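Local coordinates for protein Alpha/beta fold hydrolase (Pseudomonas aeruginosa, PDB 6I8W) that hydrolyses membrane phospholipids as a membrane-bound phospholipase A of the alpha/beta-hydrolase fold and acts as a virulence factor, at residues A[77-81]-A[289-293]. Sequence-based numbering, arbitrary orientation.
Sequences NWLRF and MVERP. With MYR (myristic acid), chain C; BOG (octyl beta-D-glucopyranoside), chain D; IPA (isopropyl alcohol), chain E.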
ATOM      1  N   ASN A  77      -2.312  -3.850   4.201  1.00 30.35           N
ATOM      2  CA  ASN A  77      -1.176  -4.472   3.497  1.00 28.76           C
ATOM      3  C   ASN A  77       0.076  -4.606   4.375  1.00 29.64           C
ATOM      4  O   ASN A  77       0.941  -5.440   4.114  1.00 29.24           O
ATOM      5  CB  ASN A  77      -0.784  -3.667   2.259  1.00 28.46           C
ATOM      6  CG  ASN A  77      -1.434  -4.165   0.976  1.00 37.21           C
ATOM      7  OD1 ASN A  77      -0.837  -4.061  -0.094  1.00 40.87           O
ATOM      8  ND2 ASN A  77      -2.638  -4.712   1.073  1.00 33.07           N
ATOM      9  N   TRP A  78       0.172  -3.762   5.393  1.00 27.07           N
ATOM     10  CA  TRP A  78       1.401  -3.634   6.176  1.00 23.74           C
ATOM     11  C   TRP A  78       1.456  -4.411   7.485  1.00 24.66           C
ATOM     12  O   TRP A  78       2.474  -4.343   8.171  1.00 24.40           O
ATOM     13  CB  TRP A  78       1.643  -2.150   6.502  1.00 25.11           C
ATOM     14  CG  TRP A  78       1.860  -1.291   5.273  1.00 23.34           C
ATOM     15  CD1 TRP A  78       0.966  -0.418   4.687  1.00 23.89           C
ATOM     16  CD2 TRP A  78       3.054  -1.236   4.491  1.00 24.69           C
ATOM     17  NE1 TRP A  78       1.553   0.171   3.571  1.00 25.76           N
ATOM     18  CE2 TRP A  78       2.834  -0.317   3.443  1.00 26.61           C
ATOM     19  CE3 TRP A  78       4.308  -1.869   4.592  1.00 26.44           C
ATOM     20  CZ2 TRP A  78       3.823  -0.014   2.503  1.00 29.77           C
ATOM     21  CZ3 TRP A  78       5.267  -1.581   3.660  1.00 29.20           C
ATOM     22  CH2 TRP A  78       5.029  -0.656   2.626  1.00 26.78           C
ATOM     23  N   LEU A  79       0.395  -5.138   7.840  1.00 25.98           N
ATOM     24  CA  LEU A  79       0.278  -5.671   9.214  1.00 27.38           C
ATOM     25  C   LEU A  79       1.405  -6.612   9.627  1.00 28.66           C
ATOM     26  O   LEU A  79       1.990  -6.467  10.700  1.00 25.81           O
ATOM     27  CB  LEU A  79      -1.062  -6.403   9.398  1.00 23.58           C
ATOM     28  CG  LEU A  79      -2.276  -5.548   9.003  1.00 31.28           C
ATOM     29  CD1 LEU A  79      -3.587  -6.250   9.349  1.00 31.20           C
ATOM     30  CD2 LEU A  79      -2.190  -4.195   9.671  1.00 26.73           C
ATOM     31  N   ARG A  80       1.674  -7.618   8.811  1.00 26.12           N
ATOM     32  CA  ARG A  80       2.659  -8.620   9.204  1.00 28.11           C
ATOM     33  C   ARG A  80       4.071  -8.052   9.139  1.00 30.97           C
ATOM     34  O   ARG A  80       4.947  -8.435   9.902  1.00 25.08           O
ATOM     35  CB  ARG A  80       2.520  -9.863   8.328  1.00 31.48           C
ATOM     36  CG  ARG A  80       1.268 -10.674   8.680  1.00 36.51           C
ATOM     37  CD  ARG A  80       0.953 -11.739   7.652  1.00 38.28           C
ATOM     38  NE  ARG A  80      -0.218 -12.508   8.057  1.00 38.32           N
ATOM     39  CZ  ARG A  80      -0.801 -13.427   7.300  1.00 42.45           C
ATOM     40  NH1 ARG A  80      -0.298 -13.708   6.106  1.00 38.44           N
ATOM     41  NH2 ARG A  80      -1.865 -14.080   7.748  1.00 41.42           N
ATOM     42  N   PHE A  81       4.276  -7.129   8.214  1.00 26.95           N
ATOM     43  CA  PHE A  81       5.547  -6.427   8.067  1.00 29.28           C
ATOM     44  C   PHE A  81       5.829  -5.562   9.289  1.00 28.06           C
ATOM     45  O   PHE A  81       6.956  -5.449   9.735  1.00 27.68           O
ATOM     46  CB  PHE A  81       5.488  -5.578   6.784  1.00 25.02           C
ATOM     47  CG  PHE A  81       6.682  -4.668   6.553  1.00 27.23           C
ATOM     48  CD1 PHE A  81       7.828  -5.152   5.950  1.00 26.06           C
ATOM     49  CD2 PHE A  81       6.597  -3.307   6.824  1.00 25.69           C
ATOM     50  CE1 PHE A  81       8.906  -4.304   5.676  1.00 28.18           C
ATOM     51  CE2 PHE A  81       7.649  -2.463   6.569  1.00 26.15           C
ATOM     52  CZ  PHE A  81       8.821  -2.965   5.990  1.00 24.66           C
ATOM     53  N   MET A 289       6.552  -7.168   1.150  1.00 28.38           N
ATOM     54  CA  MET A 289       6.150  -6.944   2.544  1.00 26.78           C
ATOM     55  C   MET A 289       4.884  -7.726   2.896  1.00 27.33           C
ATOM     56  O   MET A 289       4.588  -7.914   4.071  1.00 30.50           O
ATOM     57  CB  MET A 289       5.941  -5.454   2.829  1.00 25.57           C
ATOM     58  CG  MET A 289       4.606  -4.912   2.350  1.00 27.16           C
ATOM     59  SD  MET A 289       4.614  -4.616   0.543  1.00 31.31           S
ATOM     60  CE  MET A 289       3.013  -3.821   0.359  1.00 32.48           C
ATOM     61  N   VAL A 290       4.142  -8.186   1.885  1.00 28.76           N
ATOM     62  CA  VAL A 290       2.996  -9.066   2.136  1.00 28.86           C
ATOM     63  C   VAL A 290       3.360 -10.536   1.903  1.00 30.26           C
ATOM     64  O   VAL A 290       2.979 -11.398   2.686  1.00 31.63           O
ATOM     65  CB  VAL A 290       1.788  -8.694   1.249  1.00 34.30           C
ATOM     66  CG1 VAL A 290       0.602  -9.635   1.518  1.00 30.97           C
ATOM     67  CG2 VAL A 290       1.393  -7.234   1.467  1.00 30.86           C
ATOM     68  N   GLU A 291       4.090 -10.817   0.820  1.00 30.45           N
ATOM     69  CA  GLU A 291       4.433 -12.191   0.463  1.00 30.00           C
ATOM     70  C   GLU A 291       5.385 -12.843   1.481  1.00 28.67           C
ATOM     71  O   GLU A 291       5.195 -13.989   1.894  1.00 31.11           O
ATOM     72  CB  GLU A 291       5.060 -12.246  -0.941  1.00 32.58           C
ATOM     73  CG  GLU A 291       5.351 -13.693  -1.392  1.00 34.61           C
ATOM     74  CD  GLU A 291       5.625 -13.858  -2.889  1.00 40.27           C
ATOM     75  OE1 GLU A 291       6.160 -14.922  -3.263  1.00 35.63           O
ATOM     76  OE2 GLU A 291       5.279 -12.963  -3.700  1.00 36.26           O
ATOM     77  N   ARG A 292       6.415 -12.099   1.862  1.00 29.59           N
ATOM     78  CA  ARG A 292       7.418 -12.571   2.812  1.00 31.55           C
ATOM     79  C   ARG A 292       7.701 -11.441   3.808  1.00 25.94           C
ATOM     80  O   ARG A 292       8.744 -10.777   3.739  1.00 28.05           O
ATOM     81  CB  ARG A 292       8.690 -13.010   2.080  1.00 31.60           C
ATOM     82  CG  ARG A 292       8.447 -14.082   1.005  1.00 35.36           C
ATOM     83  CD  ARG A 292       9.524 -15.158   0.965  1.00 41.47           C
ATOM     84  NE  ARG A 292      10.842 -14.667   0.550  1.00 38.40           N
ATOM     85  CZ  ARG A 292      11.305 -14.682  -0.698  1.00 41.20           C
ATOM     86  NH1 ARG A 292      10.562 -15.168  -1.687  1.00 34.67           N
ATOM     87  NH2 ARG A 292      12.526 -14.228  -0.954  1.00 35.39           N
ATOM     88  N   PRO A 293       6.757 -11.209   4.730  1.00 30.96           N
ATOM     89  CA  PRO A 293       6.766 -10.004   5.572  1.00 31.01           C
ATOM     90  C   PRO A 293       7.952  -9.929   6.535  1.00 31.81           C
ATOM     91  O   PRO A 293       8.584  -8.888   6.636  1.00 25.79           O
ATOM     92  CB  PRO A 293       5.463 -10.124   6.385  1.00 29.32           C
ATOM     93  CG  PRO A 293       4.650 -11.203   5.709  1.00 40.96           C
ATOM     94  CD  PRO A 293       5.643 -12.117   5.071  1.00 30.55           C
TER
HETATM   95  C1  MYR C 401      -0.786  -3.414  -5.177  1.00 81.92           C
HETATM   96  O1  MYR C 401      -0.011  -2.806  -4.401  1.00 77.46           O
HETATM   97  O2  MYR C 401      -0.897  -3.109  -6.386  1.00 82.11           O
HETATM   98  C2  MYR C 401      -1.551  -4.615  -4.655  1.00 80.15           C
HETATM   99  C3  MYR C 401      -1.252  -4.824  -3.171  1.00 69.99           C
HETATM  100  C4  MYR C 401      -1.719  -6.195  -2.690  1.00 66.56           C
HETATM  101  C5  MYR C 401      -3.235  -6.314  -2.691  1.00 63.01           C
HETATM  102  C6  MYR C 401      -3.650  -7.595  -1.980  1.00 65.35           C
HETATM  103  C7  MYR C 401      -4.478  -7.310  -0.730  1.00 67.06           C
HETATM  104  C8  MYR C 401      -4.073  -8.236   0.414  1.00 65.83           C
HETATM  105  C9  MYR C 401      -5.278  -8.721   1.219  1.00 64.54           C
HETATM  106  C10 MYR C 401      -5.315  -8.063   2.592  1.00 61.49           C
HETATM  107  C11 MYR C 401      -6.299  -8.752   3.531  1.00 58.99           C
HETATM  108  C12 MYR C 401      -6.608  -7.859   4.727  1.00 56.92           C
HETATM  109  C13 MYR C 401      -6.936  -8.692   5.956  1.00 55.81           C
HETATM  110  C14 MYR C 401      -6.295  -8.086   7.184  1.00 48.84           C
HETATM  111  C1  BOG D 402      -5.523 -16.012   7.644  1.00 58.67           C
HETATM  112  O1  BOG D 402      -5.067 -14.996   6.751  1.00 55.54           O
HETATM  113  C2  BOG D 402      -4.684 -17.267   7.371  1.00 61.82           C
HETATM  114  O2  BOG D 402      -5.247 -17.944   6.249  1.00 63.33           O
HETATM  115  C3  BOG D 402      -4.583 -18.239   8.545  1.00 70.37           C
HETATM  116  O3  BOG D 402      -3.629 -19.282   8.289  1.00 64.87           O
HETATM  117  C4  BOG D 402      -4.175 -17.444   9.770  1.00 79.12           C
HETATM  118  O4  BOG D 402      -3.927 -18.313  10.891  1.00 82.44           O
HETATM  119  C5  BOG D 402      -5.330 -16.478  10.029  1.00 75.86           C
HETATM  120  O5  BOG D 402      -5.413 -15.502   8.979  1.00 72.51           O
HETATM  121  C6  BOG D 402      -5.245 -15.796  11.395  1.00 67.37           C
HETATM  122  O6  BOG D 402      -4.724 -14.469  11.287  1.00 46.38           O
HETATM  123  C1' BOG D 402      -5.814 -13.786   6.834  1.00 56.56           C
HETATM  124  C2' BOG D 402      -5.039 -12.686   6.124  1.00 53.11           C
HETATM  125  C3' BOG D 402      -4.239 -13.286   4.980  1.00 58.11           C
HETATM  126  C4' BOG D 402      -3.653 -12.223   4.070  1.00 57.86           C
HETATM  127  C5' BOG D 402      -3.715 -12.720   2.633  1.00 61.72           C
HETATM  128  C6' BOG D 402      -2.862 -11.861   1.714  1.00 61.78           C
HETATM  129  C7' BOG D 402      -3.336 -11.994   0.274  1.00 61.53           C
HETATM  130  C8' BOG D 402      -3.357 -13.445  -0.145  1.00 59.72           C
HETATM  131  C1  IPA E 403      -1.473  -8.595   4.492  1.00 44.02           C
HETATM  132  C2  IPA E 403      -1.265  -8.438   5.993  1.00 39.99           C
HETATM  133  C3  IPA E 403      -2.092  -9.460   6.761  1.00 40.10           C
HETATM  134  O2  IPA E 403       0.133  -8.575   6.292  1.00 42.55           O
HETATM  135  O   HOH W   1       2.364  -7.076   5.724  1.00 27.01           O
HETATM  136  O   HOH W   2       2.101 -13.123   4.692  1.00 36.36           O
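M289 meets two aromatic side chains, W78 through CG and F81 through CB, where 77-81, entering the short helix 79-82 after strand 64-68, packs against 289-293, at the end of helix 288-291 and the start of the C-terminal helix 293-308. No hydrogen bond passes directly between them. M289 CG approaches W78 CZ3 to 3.6 Å, while CE lies over a face of the indole and SD makes an oblique Met-aromatic contact, 4.8 Å from the centroid of the six-membered ring. CB touches F81 CD1, the two side chains crossing at about a right angle. With chi1 at 80°, M289 CG sits between backbone N and carbonyl carbon, and the bend at chi2 turns SD and CE toward one face of the indole. Beside this, P293 CB packs on R80 CB at 3.5 Å, and V290 CG2 presses on the carbonyl oxygen of N77.

Water carries the polar traffic. Water 1 donates to N77 O and M289 O, accepts from F81 N, and bonds O2 of an isopropanol, probably from the crystallisation liquor, which accepts from R80 N (3.1 Å). Water 2 accepts from R80 NH1 in the guanidinium plane and donates to V290 O; R80 NE is salt-bridged to E34 on helix 3-38.

N77 OD1 lies 3.2 Å from myristic acid C3, and octyl glucoside runs past R80 and V290. W78 also touches N136, next to the probable nucleophile S137, and M289 lies near the probable triad of S137, H286 and D258. Because N77 O, M289 O and F81 N share one water, methionine-aromatic packing and solvent bridges hold 77-81 to 289-293 beside the bound myristic acid.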